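Local structure of cytosine deaminase (Klebsiella pneumoniae, 4R88) at residues B[119-124]-B[150-155]. The protein catalyses the hydrolytic deamination of cytosine to uracil and, as a member of the amidohydrolase family, probably does so with the help of its bound iron. Numbering follows the deposited sequence.
Sequences DVTDPS and PQEGIE. With 1LD (5-fluorocytosine), chain S.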
# COMPACT_ATOMS: atom_id res chain seq x y z
N ASP B 119 -3.19 16.43 -21.54
CA ASP B 119 -4.51 16.95 -21.87
C ASP B 119 -4.39 17.85 -23.09
O ASP B 119 -3.69 18.86 -23.05
CB ASP B 119 -5.10 17.70 -20.67
CG ASP B 119 -6.53 18.20 -20.91
OD1 ASP B 119 -7.04 18.92 -20.04
OD2 ASP B 119 -7.15 17.88 -21.96
N VAL B 120 -5.08 17.49 -24.17
CA VAL B 120 -5.09 18.34 -25.36
C VAL B 120 -6.37 19.17 -25.49
O VAL B 120 -6.51 19.94 -26.45
CB VAL B 120 -4.81 17.51 -26.65
CG1 VAL B 120 -3.43 16.85 -26.56
CG2 VAL B 120 -5.89 16.46 -26.86
N THR B 121 -7.29 19.06 -24.53
CA THR B 121 -8.45 19.97 -24.53
C THR B 121 -8.03 21.32 -23.96
O THR B 121 -8.42 21.72 -22.86
CB THR B 121 -9.70 19.40 -23.81
OG1 THR B 121 -9.36 18.90 -22.50
CG2 THR B 121 -10.31 18.26 -24.63
N ASP B 122 -7.21 22.02 -24.74
CA ASP B 122 -6.60 23.29 -24.38
C ASP B 122 -6.15 23.89 -25.70
O ASP B 122 -5.23 23.37 -26.32
CB ASP B 122 -5.39 23.05 -23.48
CG ASP B 122 -4.66 24.34 -23.09
OD1 ASP B 122 -3.84 24.28 -22.15
OD2 ASP B 122 -4.89 25.40 -23.71
N PRO B 123 -6.83 24.96 -26.16
CA PRO B 123 -6.51 25.46 -27.50
C PRO B 123 -5.05 25.88 -27.69
O PRO B 123 -4.59 25.90 -28.83
CB PRO B 123 -7.46 26.66 -27.68
CG PRO B 123 -8.10 26.89 -26.36
CD PRO B 123 -8.01 25.62 -25.58
N SER B 124 -4.33 26.17 -26.61
CA SER B 124 -2.93 26.58 -26.74
C SER B 124 -1.99 25.38 -26.89
O SER B 124 -0.84 25.53 -27.30
CB SER B 124 -2.48 27.39 -25.53
OG SER B 124 -2.32 26.55 -24.39
N PRO B 150 -7.75 13.72 -24.54
CA PRO B 150 -8.75 14.80 -24.55
C PRO B 150 -9.53 14.79 -23.24
O PRO B 150 -10.64 14.30 -23.21
CB PRO B 150 -9.66 14.40 -25.73
CG PRO B 150 -9.61 12.89 -25.74
CD PRO B 150 -8.22 12.50 -25.23
N GLN B 151 -8.93 15.31 -22.16
CA GLN B 151 -9.55 15.23 -20.84
C GLN B 151 -11.03 15.60 -20.82
O GLN B 151 -11.85 14.90 -20.20
CB GLN B 151 -8.81 16.12 -19.84
CG GLN B 151 -9.49 16.18 -18.48
CD GLN B 151 -9.34 14.88 -17.73
OE1 GLN B 151 -8.36 14.69 -17.02
NE2 GLN B 151 -10.30 13.97 -17.90
N GLU B 152 -11.39 16.69 -21.51
CA GLU B 152 -12.77 17.16 -21.48
C GLU B 152 -13.65 16.66 -22.62
O GLU B 152 -14.73 17.18 -22.86
CB GLU B 152 -12.81 18.68 -21.33
CG GLU B 152 -12.10 19.16 -20.06
CD GLU B 152 -12.24 20.65 -19.83
OE1 GLU B 152 -11.28 21.28 -19.31
OE2 GLU B 152 -13.31 21.20 -20.17
N GLY B 153 -13.19 15.60 -23.28
CA GLY B 153 -13.95 14.97 -24.35
C GLY B 153 -13.50 15.37 -25.74
O GLY B 153 -12.91 16.43 -25.94
N ILE B 154 -13.77 14.50 -26.71
CA ILE B 154 -13.50 14.80 -28.12
C ILE B 154 -14.74 15.43 -28.75
O ILE B 154 -14.66 16.43 -29.45
CB ILE B 154 -13.14 13.52 -28.92
CG1 ILE B 154 -11.87 12.88 -28.34
CG2 ILE B 154 -12.99 13.84 -30.42
CD1 ILE B 154 -11.42 11.56 -29.01
N GLU B 155 -15.89 14.83 -28.47
CA GLU B 155 -17.14 15.24 -29.10
C GLU B 155 -17.80 16.36 -28.30
O GLU B 155 -18.68 17.07 -28.79
CB GLU B 155 -18.09 14.05 -29.20
CG GLU B 155 -17.50 12.80 -29.82
CD GLU B 155 -17.25 12.92 -31.33
OE1 GLU B 155 -17.61 11.97 -32.05
OE2 GLU B 155 -16.70 13.94 -31.79
N1 1LD S . -7.85 12.27 -15.70
C6 1LD S . -6.85 12.28 -14.81
C2 1LD S . -8.74 11.26 -15.70
O2 1LD S . -9.76 11.26 -16.62
N3 1LD S . -8.67 10.25 -14.82
C4 1LD S . -7.68 10.22 -13.91
N4 1LD S . -7.62 9.14 -12.97
C5 1LD S . -6.73 11.25 -13.88
F 1LD S . -5.73 11.25 -12.99
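Asp119 OD2 and Thr121 OG1 each take a backbone N-H from the turn at Pro150-Gly153, an instance of buried side chains fixing a loop through its main chain. Gln151 N meets Asp119 OD2 at 3.1 Å, a bent bond (138°) arriving from above the carboxylate plane; Thr121 N reaches the same oxygen from the opposite face, closing an Asx turn. Thr121 OG1 also donates to Asp119 OD2, over a very short 2.5 Å, and accepts from Glu152 N at 3.2 Å. With chi1 at 50°, OG1 lies between its own backbone N and carbonyl carbon, where it can reach both Asp119 OD2 and Glu152 N. Asp119 OD1 and Glu152 OE1 share Lys87 as salt-bridge partner, which would offset their like charges.

The two loops follow adjacent parallel strands, 111-119 and 143-149, of the TIM-type barrel of amidohydrolases, and the second, which opens with the type I turn Pro150-Gly153, carries a pyrimidine-binding residue. Gln151 bends at chi2 (72°), turning its amide to 5-fluorocytosine: OE1 accepts from ligand N1 at 2.8 Å, while NE2 donates to O2 at 3.0 Å.

Among the apolar contacts, Thr121 CG2 packs on Pro150 CA and lies 3.4 Å from Gly153 O, a buried carbonyl oxygen without a hydrogen-bond partner in the model. Val120 CG2 approaches Pro150 CA too, with Met164 of helix 160-169 touching both Val120 and Pro150.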